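Local coordinates for protein CT_858 (PDB 3DPM) that probably acts as a serine-type endopeptidase of the S41 peptidase family, cleaving proteins within their chains, at residues 345-350 against 401-406; 359-364 against 443-448. One frame throughout, in Å; residues are numbered along the deposited sequence.

Contact 1 of 2, residues 345-350 against 401-406; sequences SVLYLY and NMEGYT. With LAS (N-acetyl-S-({(2R,3S,4R)-3-hydroxy-2-[(1S)-1-hydroxy-2-methylpropyl]-4-methyl-5-oxopyrrolidin-2-yl}carbonyl)cysteine), chain C.
Ser345 OG donates a hydrogen bond to Glu403 OE1 at 2.5 Å, doubtfully short as modelled. Beside it, Leu347 lies over the turn of residues 402-405, with CB 4.1 Å from Glu403 CB and CD1 4.0 Å from Met402 CE. The Met402 chain bends at chi3 (93°), which brings CE round to that methyl. Tyr348 CA meets Glu403 O at 3.5 Å in a CA-H...O contact, and the same oxygen lies at the edge of the Tyr348 ring, in its plane. Farther along the helix, Tyr350 CB packs on Tyr405 CD1 at 3.7 Å, and Tyr350 O stands in the plane of the Tyr405 ring, at its edge.

The serine is itself the N-cap of helix 346-354. Ser345 OG sits anti to the backbone N (chi1 167°) and accepts a weak bond from Tyr348 N at 3.4 Å. The type I' turn Met402-Tyr405 forms the tip of a two-stranded hairpin and presents Glu403. Trp303 NE1 also bonds to OE1 of this glutamate.

Two donors, Ser345 OG and Trp303 NE1, thus approach Glu403 OE1. They probably hold the glutamate at the start of the helix, where the helix dipole would probably favour its negative charge.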
loop_
_atom_site.group_PDB
_atom_site.type_symbol
_atom_site.label_atom_id
_atom_site.label_comp_id
_atom_site.label_asym_id
_atom_site.label_seq_id
_atom_site.Cartn_x
_atom_site.Cartn_y
_atom_site.Cartn_z
ATOM N N SER A 345 -1.036 -14.062 -10.625
ATOM C CA SER A 345 0.420 -14.058 -10.543
ATOM C C SER A 345 1.161 -14.654 -11.740
ATOM O O SER A 345 1.026 -15.843 -12.051
ATOM C CB SER A 345 0.869 -14.783 -9.278
ATOM O OG SER A 345 2.257 -15.052 -9.349
ATOM N N VAL A 346 1.970 -13.817 -12.382
ATOM C CA VAL A 346 2.767 -14.196 -13.549
ATOM C C VAL A 346 3.740 -15.353 -13.281
ATOM O O VAL A 346 3.840 -16.293 -14.071
ATOM C CB VAL A 346 3.593 -12.992 -14.059
ATOM C CG1 VAL A 346 4.275 -13.339 -15.356
ATOM C CG2 VAL A 346 2.699 -11.787 -14.242
ATOM N N LEU A 347 4.468 -15.271 -12.173
ATOM C CA LEU A 347 5.429 -16.314 -11.834
ATOM C C LEU A 347 4.756 -17.672 -11.712
ATOM O O LEU A 347 5.262 -18.673 -12.213
ATOM C CB LEU A 347 6.151 -15.950 -10.539
ATOM C CG LEU A 347 7.117 -14.782 -10.745
ATOM C CD1 LEU A 347 7.664 -14.337 -9.409
ATOM C CD2 LEU A 347 8.242 -15.207 -11.691
ATOM N N TYR A 348 3.604 -17.686 -11.051
ATOM C CA TYR A 348 2.819 -18.896 -10.865
ATOM C C TYR A 348 2.407 -19.422 -12.245
ATOM O O TYR A 348 2.356 -20.632 -12.475
ATOM C CB TYR A 348 1.586 -18.563 -10.017
ATOM C CG TYR A 348 0.623 -19.699 -9.809
ATOM C CD1 TYR A 348 1.003 -20.847 -9.110
ATOM C CD2 TYR A 348 -0.682 -19.628 -10.304
ATOM C CE1 TYR A 348 0.103 -21.903 -8.904
ATOM C CE2 TYR A 348 -1.584 -20.669 -10.111
ATOM C CZ TYR A 348 -1.184 -21.808 -9.409
ATOM O OH TYR A 348 -2.065 -22.858 -9.234
ATOM N N LEU A 349 2.119 -18.506 -13.165
ATOM C CA LEU A 349 1.735 -18.894 -14.518
ATOM C C LEU A 349 2.929 -19.559 -15.215
ATOM O O LEU A 349 2.767 -20.552 -15.924
ATOM C CB LEU A 349 1.265 -17.667 -15.304
ATOM C CG LEU A 349 0.751 -17.813 -16.745
ATOM C CD1 LEU A 349 1.833 -17.416 -17.704
ATOM C CD2 LEU A 349 0.259 -19.226 -17.014
ATOM N N TYR A 350 4.129 -19.012 -15.016
ATOM C CA TYR A 350 5.317 -19.612 -15.624
ATOM C C TYR A 350 5.581 -20.986 -14.994
ATOM O O TYR A 350 6.054 -21.913 -15.659
ATOM C CB TYR A 350 6.543 -18.713 -15.423
ATOM C CG TYR A 350 6.494 -17.419 -16.202
ATOM C CD1 TYR A 350 5.442 -17.146 -17.083
ATOM C CD2 TYR A 350 7.495 -16.463 -16.060
ATOM C CE1 TYR A 350 5.386 -15.955 -17.796
ATOM C CE2 TYR A 350 7.452 -15.263 -16.773
ATOM C CZ TYR A 350 6.391 -15.018 -17.636
ATOM O OH TYR A 350 6.324 -13.834 -18.336
ATOM N N ASN A 401 12.406 -21.814 -5.213
ATOM C CA ASN A 401 11.543 -21.460 -6.338
ATOM C C ASN A 401 10.757 -20.191 -6.048
ATOM O O ASN A 401 10.638 -19.775 -4.898
ATOM C CB ASN A 401 10.544 -22.577 -6.615
ATOM C CG ASN A 401 9.543 -22.741 -5.493
ATOM O OD1 ASN A 401 9.726 -23.570 -4.605
ATOM N ND2 ASN A 401 8.491 -21.931 -5.510
ATOM N N MET A 402 10.222 -19.587 -7.103
ATOM C CA MET A 402 9.405 -18.381 -6.975
ATOM C C MET A 402 7.999 -18.751 -7.439
ATOM O O MET A 402 7.729 -18.855 -8.639
ATOM C CB MET A 402 9.970 -17.243 -7.836
ATOM C CG MET A 402 11.260 -16.641 -7.302
ATOM S SD MET A 402 12.129 -15.635 -8.528
ATOM C CE MET A 402 11.455 -13.980 -8.153
ATOM N N GLU A 403 7.118 -18.981 -6.473
ATOM C CA GLU A 403 5.737 -19.357 -6.741
ATOM C C GLU A 403 5.647 -20.555 -7.676
ATOM O O GLU A 403 4.793 -20.612 -8.566
ATOM C CB GLU A 403 4.964 -18.156 -7.296
ATOM C CG GLU A 403 4.982 -16.966 -6.330
ATOM C CD GLU A 403 4.091 -15.798 -6.764
ATOM O OE1 GLU A 403 2.943 -16.047 -7.198
ATOM O OE2 GLU A 403 4.532 -14.633 -6.650
ATOM N N GLY A 404 6.544 -21.514 -7.452
ATOM C CA GLY A 404 6.570 -22.729 -8.246
ATOM C C GLY A 404 7.605 -22.782 -9.358
ATOM O O GLY A 404 7.957 -23.864 -9.833
ATOM N N TYR A 405 8.085 -21.627 -9.799
ATOM C CA TYR A 405 9.069 -21.617 -10.870
ATOM C C TYR A 405 10.471 -21.886 -10.335
ATOM O O TYR A 405 10.989 -21.139 -9.511
ATOM C CB TYR A 405 9.063 -20.284 -11.610
ATOM C CG TYR A 405 9.756 -20.387 -12.944
ATOM C CD1 TYR A 405 9.113 -20.975 -14.035
ATOM C CD2 TYR A 405 11.070 -19.952 -13.107
ATOM C CE1 TYR A 405 9.759 -21.125 -15.250
ATOM C CE2 TYR A 405 11.730 -20.099 -14.320
ATOM C CZ TYR A 405 11.071 -20.685 -15.386
ATOM O OH TYR A 405 11.719 -20.824 -16.589
ATOM N N THR A 406 11.080 -22.955 -10.828
ATOM C CA THR A 406 12.410 -23.362 -10.400
ATOM C C THR A 406 13.458 -22.249 -10.444
ATOM O O THR A 406 13.706 -21.665 -11.495
ATOM C CB THR A 406 12.904 -24.550 -11.248
ATOM O OG1 THR A 406 11.956 -25.628 -11.152
ATOM C CG2 THR A 406 14.278 -25.021 -10.756
HETATM C C18 LAS C . -3.165 -10.370 -14.502
HETATM O O19 LAS C . -3.385 -11.445 -13.917
HETATM C C9 LAS C . -2.482 -9.234 -13.737
HETATM C C10 LAS C . -1.296 -8.668 -14.540
HETATM C C11 LAS C . -0.063 -9.538 -14.774
HETATM C C16 LAS C . -0.321 -10.996 -14.408
HETATM C C12 LAS C . 0.268 -9.411 -16.262
HETATM O O17 LAS C . -0.836 -7.520 -13.834
HETATM N N8 LAS C . -2.185 -9.664 -12.329
HETATM C C6 LAS C . -2.615 -8.687 -11.522
HETATM O O7 LAS C . -2.473 -8.672 -10.303
HETATM C C5 LAS C . -3.228 -7.514 -12.305
HETATM C C20 LAS C . -4.481 -7.017 -11.575
HETATM C C3 LAS C . -3.612 -8.191 -13.621
HETATM O O2 LAS C . -4.832 -8.886 -13.332
#

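Contact 2 of 2, residues 359-364 against 443-448; sequences RPLELP and EKIHPH
Pro360 approaches the His446 imidazole obliquely, with CB 4.4 Å from ND1. At its far end, NE2 of that ring is hydrogen-bonded to Tyr414 OH. The two proline rings, Pro360 and Pro447, meet loosely through their CD atoms.

From this end the backbones pair as antiparallel strands. Leu361 and Ile445 form a hydrogen-bonded pair. Leu361 N donates to Ile445 O at 3.0 Å, in the carbonyl plane and on a lone pair. Ile445 N returns a bond to Leu361 O at 2.7 Å, with an N-H...O angle of 155°. Glu362 and Lys444 are the next, non-hydrogen-bonded pair. Beyond them Leu363 N reaches Glu443 O at 3.1 Å, tilted 17° from the carbonyl plane. Pro360 has no N-H to donate, but its CA approaches Ile445 O at 3.1 Å in a CA-H...O contact.

One face of the ladder carries Leu361 and Ile445. Here Leu363 crosses Ile445 at about a right angle, and Leu363 CD2 comes 3.5 Å from Ile445 CG1. The other face carries Glu362 and Lys444. The Glu362 chain bends at chi2 (-77°), but Glu362 OE2 stays 4.4 Å from Lys444 NZ, beyond a salt bridge. The opposite charges probably still attract weakly.

Strand 444-445 thus pairs with the start of strand 361-368, which also pairs with strand 507-518 in the same antiparallel sheet. Helix 468-478 lies against Leu361 and Leu363 through Val475. Tyr414 of helix 409-428 lies against Glu443 and Lys444. Arg359 NH2 and Glu362 N are both bonded to Asn479, just after helix 468-478.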
loop_
_atom_site.group_PDB
_atom_site.type_symbol
_atom_site.label_atom_id
_atom_site.label_comp_id
_atom_site.label_asym_id
_atom_site.label_seq_id
_atom_site.Cartn_x
_atom_site.Cartn_y
_atom_site.Cartn_z
ATOM N N ARG A 359 10.372 -28.843 -23.729
ATOM C CA ARG A 359 11.198 -27.975 -24.563
ATOM C C ARG A 359 10.888 -26.541 -24.139
ATOM O O ARG A 359 9.782 -26.245 -23.690
ATOM C CB ARG A 359 10.876 -28.169 -26.050
ATOM C CG ARG A 359 9.462 -27.773 -26.467
ATOM C CD ARG A 359 9.103 -28.356 -27.832
ATOM N NE ARG A 359 7.680 -28.214 -28.149
ATOM C CZ ARG A 359 7.138 -27.154 -28.743
ATOM N NH1 ARG A 359 7.896 -26.125 -29.096
ATOM N NH2 ARG A 359 5.833 -27.124 -28.989
ATOM N N PRO A 360 11.863 -25.634 -24.258
ATOM C CA PRO A 360 11.625 -24.240 -23.868
ATOM C C PRO A 360 10.559 -23.514 -24.707
ATOM O O PRO A 360 10.348 -23.825 -25.879
ATOM C CB PRO A 360 13.014 -23.605 -23.985
ATOM C CG PRO A 360 13.677 -24.433 -25.063
ATOM C CD PRO A 360 13.253 -25.837 -24.705
ATOM N N LEU A 361 9.891 -22.548 -24.090
ATOM C CA LEU A 361 8.850 -21.779 -24.764
ATOM C C LEU A 361 9.205 -20.290 -24.795
ATOM O O LEU A 361 9.657 -19.737 -23.793
ATOM C CB LEU A 361 7.515 -21.955 -24.031
ATOM C CG LEU A 361 7.056 -23.359 -23.627
ATOM C CD1 LEU A 361 5.870 -23.241 -22.677
ATOM C CD2 LEU A 361 6.688 -24.171 -24.858
ATOM N N GLU A 362 9.001 -19.650 -25.944
ATOM C CA GLU A 362 9.266 -18.220 -26.109
ATOM C C GLU A 362 8.211 -17.432 -25.342
ATOM O O GLU A 362 7.039 -17.815 -25.323
ATOM C CB GLU A 362 9.172 -17.824 -27.582
ATOM C CG GLU A 362 10.276 -18.358 -28.468
ATOM C CD GLU A 362 11.561 -17.574 -28.306
ATOM O OE1 GLU A 362 11.511 -16.328 -28.443
ATOM O OE2 GLU A 362 12.615 -18.199 -28.048
ATOM N N LEU A 363 8.611 -16.327 -24.725
ATOM C CA LEU A 363 7.661 -15.510 -23.975
ATOM C C LEU A 363 7.392 -14.138 -24.607
ATOM O O LEU A 363 8.250 -13.558 -25.283
ATOM C CB LEU A 363 8.145 -15.333 -22.528
ATOM C CG LEU A 363 8.088 -16.599 -21.662
ATOM C CD1 LEU A 363 8.763 -16.378 -20.311
ATOM C CD2 LEU A 363 6.630 -16.989 -21.476
ATOM N N PRO A 364 6.165 -13.624 -24.430
ATOM C CA PRO A 364 5.828 -12.314 -24.989
ATOM C C PRO A 364 6.593 -11.254 -24.215
ATOM O O PRO A 364 7.118 -11.540 -23.139
ATOM C CB PRO A 364 4.310 -12.225 -24.782
ATOM C CG PRO A 364 4.050 -13.146 -23.638
ATOM C CD PRO A 364 4.955 -14.306 -23.947
ATOM N N GLU A 443 13.275 -14.543 -20.910
ATOM C CA GLU A 443 13.174 -14.653 -22.361
ATOM C C GLU A 443 12.272 -15.819 -22.754
ATOM O O GLU A 443 11.408 -15.692 -23.628
ATOM C CB GLU A 443 14.562 -14.878 -22.974
ATOM C CG GLU A 443 15.471 -13.661 -22.988
ATOM C CD GLU A 443 14.972 -12.568 -23.928
ATOM O OE1 GLU A 443 14.719 -12.879 -25.120
ATOM O OE2 GLU A 443 14.841 -11.399 -23.478
ATOM N N LYS A 444 12.487 -16.951 -22.093
ATOM C CA LYS A 444 11.740 -18.166 -22.371
ATOM C C LYS A 444 11.455 -18.990 -21.123
ATOM O O LYS A 444 12.146 -18.868 -20.114
ATOM C CB LYS A 444 12.537 -19.026 -23.345
ATOM C CG LYS A 444 13.913 -19.371 -22.805
ATOM C CD LYS A 444 14.772 -20.133 -23.808
ATOM C CE LYS A 444 15.066 -19.315 -25.055
ATOM N NZ LYS A 444 16.043 -20.034 -25.926
ATOM N N ILE A 445 10.431 -19.833 -21.208
ATOM C CA ILE A 445 10.061 -20.717 -20.108
ATOM C C ILE A 445 10.921 -21.973 -20.221
ATOM O O ILE A 445 10.934 -22.622 -21.262
ATOM C CB ILE A 445 8.573 -21.161 -20.188
ATOM C CG1 ILE A 445 7.640 -19.971 -19.948
ATOM C CG2 ILE A 445 8.299 -22.239 -19.154
ATOM C CD1 ILE A 445 7.743 -19.384 -18.557
ATOM N N HIS A 446 11.647 -22.305 -19.160
ATOM C CA HIS A 446 12.476 -23.497 -19.170
ATOM C C HIS A 446 11.691 -24.604 -18.496
ATOM O O HIS A 446 11.056 -24.386 -17.455
ATOM C CB HIS A 446 13.789 -23.233 -18.435
ATOM C CG HIS A 446 14.655 -22.218 -19.116
ATOM N ND1 HIS A 446 15.256 -22.453 -20.334
ATOM C CD2 HIS A 446 14.974 -20.947 -18.778
ATOM C CE1 HIS A 446 15.906 -21.369 -20.718
ATOM N NE2 HIS A 446 15.751 -20.440 -19.792
ATOM N N PRO A 447 11.698 -25.808 -19.094
ATOM C CA PRO A 447 10.969 -26.950 -18.537
ATOM C C PRO A 447 11.333 -27.302 -17.106
ATOM O O PRO A 447 12.509 -27.347 -16.746
ATOM C CB PRO A 447 11.264 -28.077 -19.534
ATOM C CG PRO A 447 12.497 -27.613 -20.269
ATOM C CD PRO A 447 12.292 -26.146 -20.398
ATOM N N HIS A 448 10.305 -27.529 -16.291
ATOM C CA HIS A 448 10.479 -27.888 -14.892
ATOM C C HIS A 448 11.432 -29.082 -14.833
ATOM O O HIS A 448 11.335 -30.005 -15.631
ATOM C CB HIS A 448 9.118 -28.232 -14.271
ATOM C CG HIS A 448 9.152 -28.395 -12.783
ATOM N ND1 HIS A 448 9.515 -29.574 -12.170
ATOM C CD2 HIS A 448 8.898 -27.516 -11.783
ATOM C CE1 HIS A 448 9.485 -29.415 -10.858
ATOM N NE2 HIS A 448 9.114 -28.175 -10.597
#

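How the contacts relate
Tyr350 of helix 346-354 links contact 1 to contact 2. Its ring packs tightly, as modelled, on Ile445, and Tyr350 CZ lies 3.8 Å from Leu363 CD1. The hairpin of contact 1 reaches contact 2 as well: Tyr405 OH is 3.0 Å from His446 N, just after strand 444-445, a probable hydrogen bond. The centres of the two contacts are about 12 Å apart, and their segments alternate along the chain. Contact 1 lies nearer the bound ligand LAS. Val346 lies against LAS, and Gly344 O, just before Ser345, is hydrogen-bonded to it. In contact 2, the Leu363 side chain is about 11 Å from LAS.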